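Local coordinates for protein P35 antigen (Borrelia burgdorferi, PDB 4ALY) that is an outer surface lipoprotein of the Lyme disease spirochaete, critical for infection after a tick bite, though its molecular activity is not established, at residues 140-143 and 144-147; 226-229 and 230-234; 238-241 and 242-245; 253-256 and 257-261. All coordinates share one frame; numbering follows the deposited sequence.

Contact 1 of 4, residues 140-143 and 144-147; sequences NFNE and GKIF. With SO4 (sulfate ion), chain D.
Asn142 reaches forward to Lys145 and Gly144 at the start of helix 143-157. A chi1 of 180° turns the amide forward over the first turn. There OD1 accepts Lys145 N at 3.0 Å in a nearly straight bond, the donor standing above the carbonyl plane. Asn142 OD1 also takes a weak bond from Gly144 N at 2.8 Å, bent to 127°. One oxygen thus collects two N-H groups at the helix start. Regular helical bonding begins at once: Ile146 N reaches Asn142 O at 2.9 Å, and Phe147 N reaches Glu143 O. The lysine NZ forms a salt bridge with Asp225.

The packing contacts are thinner. Lys145 CB lies 3.6 Å from Asn142 CG where the two side chains cross at about a right angle. Ile146 CD1 reaches back to Phe141 CA at 4.0 Å, and its side chain also packs on Phe103.

A sulfate ion, probably from the crystallisation liquor, receives a weak bond from Asn140 ND2 to its O3. Asn140, at positive phi, is the C-prime residue of a Schellman motif ending the preceding helix. Together with the Asn142 N-cap this makes a tight helix-to-helix connection: Schellman stop, then Asn N-cap.

Contact 2 of 4, residues 226-229 and 230-234; sequences DLID and EYNTN
Ile228 lies alongside Asn232, both side chains pointing the same way, with Ile228 CG2 3.6 Å from Asn232 OD1. The asparagine has its CG beside the backbone N (chi1 -56°), which lays the amide back over the preceding turn. Asn232 OD1 comes to 3.2 Å from Ile228 O, a meeting of two acceptors and no bond, while the same carbonyl is gripped from the backbone by Asn232 N at 2.9 Å.

The turn itself is ordinary alpha-helix. Tyr231 N binds Leu227 O at 2.8 Å, and Thr233 N binds Asp229 O with a more bent N-H angle of 145°. Then the helix runs out: Asn234 leaves helical geometry, and its OD1 caps the next helix through Asp236 N.

On another side, Asp226 and Glu230 bring like charges near each other, with Asp226 OD2 4.9 Å from Glu230 OE2. Their mutual repulsion is probably eased by Lys251, which forms a salt bridge with Glu230, and by Lys222, in a long, weak ion pair with Asp226 OD2.

These residues form the C-terminal end of helix 200-233, whose inner side rests on helix 143-157: Leu227 packs on Leu149, Ile228 on Lys145 and Asn148, and Tyr231 on Ile152, with the tyrosine OH bonded to Lys155.

Contact 3 of 4, residues 238-241 and 242-245; sequences QTDV and SKLN. With SO4 (sulfate ion), chain C.
A chi1 of -175° turns the Asp240 carboxylate away from its own backbone N and over the first turn of the helix that follows, while chi1 of -60° sets Lys243 CG beside its own N and over one face of that carboxylate, the same face from which Lys243 N comes. The two side chains cross obliquely, with Asp240 CG 3.4 Å from Lys243 CG.

Asp240 OD1 then accepts Lys243 N at 3.0 Å, the N-H meeting the oxygen from above the carboxylate plane. The same N-H makes a weak second bond to Asp240 O, so the backbone and side chain of one residue share a donor. Farther out, the lysine bends at chi2 and chi4 and brings NZ to 3.9 Å from Asp240 OD2, a long salt bridge. A carboxylate at the start of a helix is probably stabilised as well by the partial positive charge of the helix N terminus. This is the classic Asp N-cap.

Helical pairing takes over directly, with Leu244 N on Asp240 O at 3.0 Å and Asn245 N on Val241 O at 2.7 Å. Asn245 ND2 donates to O4 of a sulfate ion, probably from the crystallisation liquor, at 3.1 Å.

The cap separates helix 235-239 from helix 241-250. Val241, Leu244 and Asn245 rest on Leu156 of helix 143-157, and Ser242 OG is hydrogen-bonded to the hydroxyl of Tyr162 in a nearby loop.

Contact 4 of 4, residues 253-256 and 257-261; sequences SRAQ and FANIH. With SO4 (sulfate ion), chain C.
The Phe257 ring meets Arg254 and Ser253 at the capping box that starts helix 254-275: Arg254 CA lies at the ring edge, near its plane, and Ser253 O approaches obliquely, 3.4 Å from Phe257 CD2. Beyond the segments the ring packs on Leu165, Glu168 and Thr169 of helix 163-189. The second flat group, the Arg254 guanidinium, carries at its edge, near its plane, an oxygen of a sulfate probably from the crystallisation liquor, which Asn245 ND2 also binds. Arg254 NH2 stands 2.6 Å from sulfate O2, but the N-H angle of 129° makes this bond weak.

In the box, Ser253 OG accepts Gln256 N at 3.2 Å, and in return Gln256 OE1 accepts Ser253 N at 2.6 Å, in the carbonyl plane and on a lone pair. The glutamine manages this because CG sits beside its backbone N (chi1 -77°) and the chain beyond is extended, carrying the amide back to the N-cap. A weak bond from Ser253 OG also reaches OE1, so that oxygen has two donors from the same serine, the backbone N and, weakly, OG.

Past the box the helix pairs regularly: Phe257 N reaches Ser253 O at 3.2 Å, and Ala258 N binds Arg254 O almost straight. Asn259 N takes Ala255 O at 2.7 Å, and the asparagine amide lies over that same carbonyl, its CG 3.0 Å from Ala255 O, without a side-chain bond to it. One residue on, Ile260 N binds Gln256 O, and Ile260 CG1 packs 3.0 Å from that oxygen.

Each contact joins adjacent segments, so none encloses another: the four follow in series and neither nest nor cross. Contact 1 opens helix 143-157. Contact 2, at the far end of helix 200-233, touches contact 1 where Ile228 CD1 meets Lys145 O, tying these two helices. From there the chain passes through short helix 235-239 to contact 3; Gln238 NE2 reaches back to Tyr231 O, a probable hydrogen bond across the bend. Contact 4 begins helix 254-275 after helix 241-250. It does not touch contact 3, yet one sulfate is bound by Asn245 and, weakly, by Arg254. Contacts 1 and 4 lie on opposite sides of the chain's centre, marking helix starts in this all-helical fold.

Contact 1 of 4, residues 140-143 and 144-147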
loop_
_atom_site.group_PDB
_atom_site.type_symbol
_atom_site.label_atom_id
_atom_site.label_comp_id
_atom_site.label_asym_id
_atom_site.label_seq_id
_atom_site.Cartn_x
_atom_site.Cartn_y
_atom_site.Cartn_z
ATOM N N ASN A 140 3.558 -3.608 6.685
ATOM C CA ASN A 140 4.772 -4.323 7.153
ATOM C C ASN A 140 4.562 -5.766 7.626
ATOM O O ASN A 140 5.350 -6.307 8.365
ATOM C CB ASN A 140 5.494 -3.500 8.259
ATOM C CG ASN A 140 6.117 -2.208 7.722
ATOM O OD1 ASN A 140 6.307 -2.035 6.535
ATOM N ND2 ASN A 140 6.419 -1.313 8.596
ATOM N N PHE A 141 3.457 -6.364 7.227
ATOM C CA PHE A 141 3.113 -7.752 7.592
ATOM C C PHE A 141 3.147 -7.926 9.103
ATOM O O PHE A 141 3.516 -8.949 9.657
ATOM C CB PHE A 141 3.948 -8.838 6.853
ATOM C CG PHE A 141 3.094 -9.969 6.342
ATOM C CD1 PHE A 141 2.662 -10.958 7.200
ATOM C CD2 PHE A 141 2.641 -9.988 4.984
ATOM C CE1 PHE A 141 1.838 -11.968 6.740
ATOM C CE2 PHE A 141 1.808 -10.981 4.544
ATOM C CZ PHE A 141 1.425 -11.986 5.407
ATOM N N ASN A 142 2.687 -6.901 9.783
ATOM C CA ASN A 142 2.560 -7.008 11.180
ATOM C C ASN A 142 1.222 -7.560 11.443
ATOM O O ASN A 142 0.237 -6.798 11.527
ATOM C CB ASN A 142 2.606 -5.644 11.785
ATOM C CG ASN A 142 2.468 -5.701 13.260
ATOM O OD1 ASN A 142 1.648 -6.458 13.819
ATOM N ND2 ASN A 142 3.252 -4.917 13.907
ATOM N N GLU A 143 1.171 -8.872 11.627
ATOM C CA GLU A 143 -0.121 -9.544 11.688
ATOM C C GLU A 143 -1.004 -9.010 12.815
ATOM O O GLU A 143 -2.223 -9.149 12.750
ATOM C CB GLU A 143 0.087 -11.043 11.763
ATOM C CG GLU A 143 0.934 -11.564 10.591
ATOM C CD GLU A 143 1.268 -13.039 10.699
ATOM O OE1 GLU A 143 0.770 -13.731 11.609
ATOM O OE2 GLU A 143 2.060 -13.527 9.882
ATOM N N GLY A 144 -0.388 -8.419 13.854
ATOM C CA GLY A 144 -1.182 -7.963 14.992
ATOM C C GLY A 144 -1.983 -6.694 14.680
ATOM O O GLY A 144 -3.150 -6.559 15.031
ATOM N N LYS A 145 -1.278 -5.753 14.086
ATOM C CA LYS A 145 -1.768 -4.507 13.596
ATOM C C LYS A 145 -2.816 -4.779 12.468
ATOM O O LYS A 145 -3.938 -4.229 12.484
ATOM C CB LYS A 145 -0.561 -3.784 13.070
ATOM C CG LYS A 145 -0.798 -2.440 12.443
ATOM C CD LYS A 145 0.427 -1.564 12.767
ATOM C CE LYS A 145 0.888 -1.750 14.239
ATOM N NZ LYS A 145 2.237 -1.136 14.464
ATOM N N ILE A 146 -2.483 -5.686 11.551
ATOM C CA ILE A 146 -3.430 -6.078 10.519
ATOM C C ILE A 146 -4.727 -6.601 11.119
ATOM O O ILE A 146 -5.793 -6.260 10.638
ATOM C CB ILE A 146 -2.831 -7.101 9.579
ATOM C CG1 ILE A 146 -1.698 -6.406 8.781
ATOM C CG2 ILE A 146 -3.897 -7.639 8.613
ATOM C CD1 ILE A 146 -0.779 -7.424 8.185
ATOM N N PHE A 147 -4.627 -7.390 12.177
ATOM C CA PHE A 147 -5.759 -8.016 12.755
ATOM C C PHE A 147 -6.591 -6.964 13.495
ATOM O O PHE A 147 -7.823 -7.023 13.425
ATOM C CB PHE A 147 -5.343 -9.164 13.697
ATOM C CG PHE A 147 -6.494 -9.738 14.463
ATOM C CD1 PHE A 147 -7.385 -10.586 13.835
ATOM C CD2 PHE A 147 -6.773 -9.307 15.785
ATOM C CE1 PHE A 147 -8.491 -11.077 14.542
ATOM C CE2 PHE A 147 -7.842 -9.780 16.490
ATOM C CZ PHE A 147 -8.728 -10.666 15.866
HETATM S S SO4 D . 6.664 -2.953 12.223
HETATM O O1 SO4 D . 6.311 -4.394 12.194
HETATM O O2 SO4 D . 5.437 -2.093 12.220
HETATM O O3 SO4 D . 7.520 -2.650 11.053
HETATM O O4 SO4 D . 7.466 -2.700 13.441
#

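Contact 2 of 4, residues 226-229 and 230-234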
loop_
_atom_site.group_PDB
_atom_site.type_symbol
_atom_site.label_atom_id
_atom_site.label_comp_id
_atom_site.label_asym_id
_atom_site.label_seq_id
_atom_site.Cartn_x
_atom_site.Cartn_y
_atom_site.Cartn_z
ATOM N N ASP A 226 -2.814 5.256 14.638
ATOM C CA ASP A 226 -3.552 6.257 15.431
ATOM C C ASP A 226 -5.010 5.873 15.529
ATOM O O ASP A 226 -5.667 6.092 16.580
ATOM C CB ASP A 226 -3.417 7.699 14.891
ATOM C CG ASP A 226 -1.980 8.232 14.955
ATOM O OD1 ASP A 226 -1.181 7.837 15.822
ATOM O OD2 ASP A 226 -1.627 9.069 14.134
ATOM N N LEU A 227 -5.498 5.267 14.441
ATOM C CA LEU A 227 -6.890 4.838 14.387
ATOM C C LEU A 227 -7.089 3.741 15.451
ATOM O O LEU A 227 -8.041 3.809 16.224
ATOM C CB LEU A 227 -7.251 4.330 12.989
ATOM C CG LEU A 227 -8.682 3.749 12.995
ATOM C CD1 LEU A 227 -9.676 4.857 13.444
ATOM C CD2 LEU A 227 -9.044 3.089 11.658
ATOM N N ILE A 228 -6.177 2.770 15.504
ATOM C CA ILE A 228 -6.182 1.691 16.478
ATOM C C ILE A 228 -6.159 2.303 17.895
ATOM O O ILE A 228 -6.960 1.897 18.761
ATOM C CB ILE A 228 -4.945 0.762 16.240
ATOM C CG1 ILE A 228 -5.084 -0.065 14.926
ATOM C CG2 ILE A 228 -4.609 -0.129 17.459
ATOM C CD1 ILE A 228 -3.920 -1.059 14.681
ATOM N N ASP A 229 -5.279 3.284 18.137
ATOM C CA ASP A 229 -5.207 3.941 19.473
ATOM C C ASP A 229 -6.469 4.693 19.766
ATOM O O ASP A 229 -6.992 4.503 20.824
ATOM C CB ASP A 229 -4.006 4.919 19.641
ATOM C CG ASP A 229 -2.654 4.223 19.502
ATOM O OD1 ASP A 229 -2.493 3.052 19.935
ATOM O OD2 ASP A 229 -1.729 4.842 18.953
ATOM N N GLU A 230 -6.955 5.551 18.856
ATOM C CA GLU A 230 -8.190 6.305 19.091
ATOM C C GLU A 230 -9.324 5.336 19.394
ATOM O O GLU A 230 -10.041 5.514 20.362
ATOM C CB GLU A 230 -8.511 7.215 17.900
ATOM C CG GLU A 230 -7.335 8.138 17.532
ATOM C CD GLU A 230 -7.341 8.675 16.088
ATOM O OE1 GLU A 230 -8.342 8.545 15.340
ATOM O OE2 GLU A 230 -6.313 9.260 15.681
ATOM N N TYR A 231 -9.437 4.249 18.629
ATOM C CA TYR A 231 -10.449 3.253 18.917
ATOM C C TYR A 231 -10.331 2.648 20.333
ATOM O O TYR A 231 -11.306 2.714 21.131
ATOM C CB TYR A 231 -10.465 2.191 17.830
ATOM C CG TYR A 231 -11.477 1.091 18.062
ATOM C CD1 TYR A 231 -11.130 -0.086 18.785
ATOM C CD2 TYR A 231 -12.765 1.204 17.555
ATOM C CE1 TYR A 231 -12.046 -1.110 18.988
ATOM C CE2 TYR A 231 -13.697 0.209 17.757
ATOM C CZ TYR A 231 -13.341 -0.942 18.452
ATOM O OH TYR A 231 -14.296 -1.907 18.613
ATOM N N ASN A 232 -9.141 2.134 20.682
ATOM C CA ASN A 232 -8.925 1.492 22.018
ATOM C C ASN A 232 -9.142 2.520 23.158
ATOM O O ASN A 232 -9.638 2.181 24.220
ATOM C CB ASN A 232 -7.540 0.735 22.144
ATOM C CG ASN A 232 -7.298 -0.361 21.063
ATOM O OD1 ASN A 232 -6.167 -0.588 20.629
ATOM N ND2 ASN A 232 -8.333 -1.021 20.638
ATOM N N THR A 233 -8.845 3.785 22.892
ATOM C CA THR A 233 -8.922 4.887 23.887
ATOM C C THR A 233 -10.305 5.523 24.185
ATOM O O THR A 233 -10.486 6.221 25.178
ATOM C CB THR A 233 -7.916 5.983 23.451
ATOM O OG1 THR A 233 -6.664 5.725 24.106
ATOM C CG2 THR A 233 -8.401 7.447 23.721
ATOM N N ASN A 234 -11.278 5.283 23.317
ATOM C CA ASN A 234 -12.468 6.109 23.249
ATOM C C ASN A 234 -13.676 5.212 22.989
ATOM O O ASN A 234 -14.018 4.880 21.857
ATOM C CB ASN A 234 -12.256 7.184 22.171
ATOM C CG ASN A 234 -13.477 8.071 21.935
ATOM O OD1 ASN A 234 -14.568 7.871 22.510
ATOM N ND2 ASN A 234 -13.304 9.053 21.057
#

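Contact 3 of 4, residues 238-241 and 242-245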
loop_
_atom_site.group_PDB
_atom_site.type_symbol
_atom_site.label_atom_id
_atom_site.label_comp_id
_atom_site.label_asym_id
_atom_site.label_seq_id
_atom_site.Cartn_x
_atom_site.Cartn_y
_atom_site.Cartn_z
ATOM N N GLN A 238 -16.194 2.720 19.756
ATOM C CA GLN A 238 -16.508 1.337 19.740
ATOM C C GLN A 238 -18.018 1.066 19.625
ATOM O O GLN A 238 -18.409 0.042 19.137
ATOM C CB GLN A 238 -15.924 0.658 20.991
ATOM C CG GLN A 238 -14.414 0.829 21.176
ATOM C CD GLN A 238 -13.919 0.527 22.621
ATOM O OE1 GLN A 238 -14.660 0.021 23.480
ATOM N NE2 GLN A 238 -12.662 0.870 22.890
ATOM N N THR A 239 -18.864 1.973 20.101
ATOM C CA THR A 239 -20.328 1.715 20.161
ATOM C C THR A 239 -21.137 2.572 19.163
ATOM O O THR A 239 -22.338 2.482 19.101
ATOM C CB THR A 239 -20.859 1.990 21.589
ATOM O OG1 THR A 239 -20.491 3.321 21.956
ATOM C CG2 THR A 239 -20.235 1.036 22.627
ATOM N N ASP A 240 -20.481 3.443 18.412
ATOM C CA ASP A 240 -21.188 4.344 17.530
ATOM C C ASP A 240 -20.495 4.344 16.205
ATOM O O ASP A 240 -19.557 5.096 16.005
ATOM C CB ASP A 240 -21.284 5.778 18.109
ATOM C CG ASP A 240 -22.133 6.709 17.241
ATOM O OD1 ASP A 240 -21.987 6.738 16.006
ATOM O OD2 ASP A 240 -22.968 7.435 17.776
ATOM N N VAL A 241 -21.011 3.558 15.270
ATOM C CA VAL A 241 -20.367 3.409 13.982
ATOM C C VAL A 241 -20.303 4.698 13.139
ATOM O O VAL A 241 -19.345 4.888 12.408
ATOM C CB VAL A 241 -20.951 2.193 13.236
ATOM C CG1 VAL A 241 -22.440 2.340 12.981
ATOM C CG2 VAL A 241 -20.168 1.943 11.952
ATOM N N SER A 242 -21.260 5.623 13.288
ATOM C CA SER A 242 -21.156 6.920 12.594
ATOM C C SER A 242 -19.971 7.692 13.054
ATOM O O SER A 242 -19.326 8.342 12.238
ATOM C CB SER A 242 -22.401 7.802 12.781
ATOM O OG SER A 242 -23.401 7.389 11.847
ATOM N N LYS A 243 -19.699 7.697 14.361
ATOM C CA LYS A 243 -18.573 8.487 14.884
ATOM C C LYS A 243 -17.343 7.750 14.378
ATOM O O LYS A 243 -16.435 8.379 13.902
ATOM C CB LYS A 243 -18.568 8.549 16.415
ATOM C CG LYS A 243 -19.808 9.160 17.032
ATOM C CD LYS A 243 -19.471 9.900 18.316
ATOM C CE LYS A 243 -20.459 11.042 18.623
ATOM N NZ LYS A 243 -21.535 10.555 19.519
ATOM N N LEU A 244 -17.396 6.401 14.361
ATOM C CA LEU A 244 -16.265 5.618 13.897
ATOM C C LEU A 244 -16.004 6.028 12.445
ATOM O O LEU A 244 -14.861 6.362 12.087
ATOM C CB LEU A 244 -16.445 4.107 14.093
ATOM C CG LEU A 244 -15.252 3.287 13.565
ATOM C CD1 LEU A 244 -13.911 3.773 14.191
ATOM C CD2 LEU A 244 -15.416 1.758 13.669
ATOM N N ASN A 245 -17.067 6.027 11.623
ATOM C CA ASN A 245 -16.953 6.518 10.255
ATOM C C ASN A 245 -16.308 7.925 10.135
ATOM O O ASN A 245 -15.426 8.127 9.305
ATOM C CB ASN A 245 -18.317 6.510 9.554
ATOM C CG ASN A 245 -18.218 7.015 8.136
ATOM O OD1 ASN A 245 -17.608 6.366 7.295
ATOM N ND2 ASN A 245 -18.791 8.212 7.875
HETATM S S SO4 C . -18.707 10.095 4.371
HETATM O O1 SO4 C . -18.144 9.187 3.364
HETATM O O2 SO4 C . -19.212 11.178 3.548
HETATM O O3 SO4 C . -17.748 10.650 5.357
HETATM O O4 SO4 C . -19.757 9.305 5.096
#

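Contact 4 of 4, residues 253-256 and 257-261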
loop_
_atom_site.group_PDB
_atom_site.type_symbol
_atom_site.label_atom_id
_atom_site.label_comp_id
_atom_site.label_asym_id
_atom_site.label_seq_id
_atom_site.Cartn_x
_atom_site.Cartn_y
_atom_site.Cartn_z
ATOM N N SER A 253 -9.494 12.117 3.357
ATOM C CA SER A 253 -10.501 13.022 2.727
ATOM C C SER A 253 -10.541 12.608 1.297
ATOM O O SER A 253 -9.679 11.855 0.886
ATOM C CB SER A 253 -10.190 14.520 2.903
ATOM O OG SER A 253 -9.067 14.905 2.156
ATOM N N ARG A 254 -11.567 13.022 0.564
ATOM C CA ARG A 254 -11.718 12.669 -0.833
ATOM C C ARG A 254 -10.587 13.267 -1.665
ATOM O O ARG A 254 -10.063 12.632 -2.597
ATOM C CB ARG A 254 -13.088 13.137 -1.365
ATOM C CG ARG A 254 -14.232 12.173 -1.040
ATOM C CD ARG A 254 -15.595 12.782 -1.330
ATOM N NE ARG A 254 -16.728 12.246 -0.537
ATOM C CZ ARG A 254 -17.012 12.536 0.752
ATOM N NH1 ARG A 254 -16.192 13.259 1.520
ATOM N NH2 ARG A 254 -18.120 12.057 1.300
ATOM N N ALA A 255 -10.178 14.474 -1.318
ATOM C CA ALA A 255 -9.067 15.081 -2.044
ATOM C C ALA A 255 -7.753 14.327 -1.743
ATOM O O ALA A 255 -6.890 14.172 -2.630
ATOM C CB ALA A 255 -8.946 16.571 -1.732
ATOM N N GLN A 256 -7.593 13.884 -0.501
ATOM C CA GLN A 256 -6.400 13.124 -0.108
ATOM C C GLN A 256 -6.276 11.805 -0.891
ATOM O O GLN A 256 -5.179 11.384 -1.191
ATOM C CB GLN A 256 -6.420 12.835 1.384
ATOM C CG GLN A 256 -6.059 13.980 2.303
ATOM C CD GLN A 256 -6.205 13.570 3.767
ATOM O OE1 GLN A 256 -7.247 13.007 4.182
ATOM N NE2 GLN A 256 -5.171 13.866 4.575
ATOM N N PHE A 257 -7.399 11.193 -1.292
ATOM C CA PHE A 257 -7.319 10.026 -2.199
ATOM C C PHE A 257 -6.848 10.421 -3.588
ATOM O O PHE A 257 -5.921 9.793 -4.173
ATOM C CB PHE A 257 -8.664 9.251 -2.316
ATOM C CG PHE A 257 -8.979 8.365 -1.122
ATOM C CD1 PHE A 257 -8.260 7.169 -0.882
ATOM C CD2 PHE A 257 -10.005 8.714 -0.237
ATOM C CE1 PHE A 257 -8.580 6.351 0.200
ATOM C CE2 PHE A 257 -10.309 7.929 0.852
ATOM C CZ PHE A 257 -9.602 6.741 1.073
ATOM N N ALA A 258 -7.521 11.421 -4.152
ATOM C CA ALA A 258 -7.119 11.927 -5.480
ATOM C C ALA A 258 -5.667 12.346 -5.479
ATOM O O ALA A 258 -4.964 12.008 -6.390
ATOM C CB ALA A 258 -8.037 13.040 -5.986
ATOM N N ASN A 259 -5.200 13.012 -4.434
ATOM C CA ASN A 259 -3.774 13.354 -4.358
ATOM C C ASN A 259 -2.848 12.120 -4.365
ATOM O O ASN A 259 -1.930 11.994 -5.214
ATOM C CB ASN A 259 -3.521 14.319 -3.191
ATOM C CG ASN A 259 -4.344 15.650 -3.325
ATOM O OD1 ASN A 259 -4.866 16.013 -4.428
ATOM N ND2 ASN A 259 -4.475 16.374 -2.204
ATOM N N ILE A 260 -3.135 11.185 -3.454
ATOM C CA ILE A 260 -2.421 9.904 -3.381
ATOM C C ILE A 260 -2.419 9.205 -4.724
ATOM O O ILE A 260 -1.371 8.828 -5.222
ATOM C CB ILE A 260 -2.996 8.994 -2.274
ATOM C CG1 ILE A 260 -2.719 9.610 -0.917
ATOM C CG2 ILE A 260 -2.368 7.596 -2.310
ATOM C CD1 ILE A 260 -3.526 8.993 0.215
ATOM N N HIS A 261 -3.588 9.054 -5.312
ATOM C CA HIS A 261 -3.699 8.514 -6.678
ATOM C C HIS A 261 -2.822 9.210 -7.734
ATOM O O HIS A 261 -2.215 8.540 -8.609
ATOM C CB HIS A 261 -5.163 8.583 -7.127
ATOM C CG HIS A 261 -5.351 8.230 -8.556
ATOM N ND1 HIS A 261 -5.255 6.944 -9.009
ATOM C CD2 HIS A 261 -5.542 9.036 -9.679
ATOM C CE1 HIS A 261 -5.434 6.930 -10.340
ATOM N NE2 HIS A 261 -5.595 8.219 -10.751
HETATM S S SO4 C . -18.707 10.095 4.371
HETATM O O1 SO4 C . -18.144 9.187 3.364
HETATM O O2 SO4 C . -19.212 11.178 3.548
HETATM O O3 SO4 C . -17.748 10.650 5.357
HETATM O O4 SO4 C . -19.757 9.305 5.096
#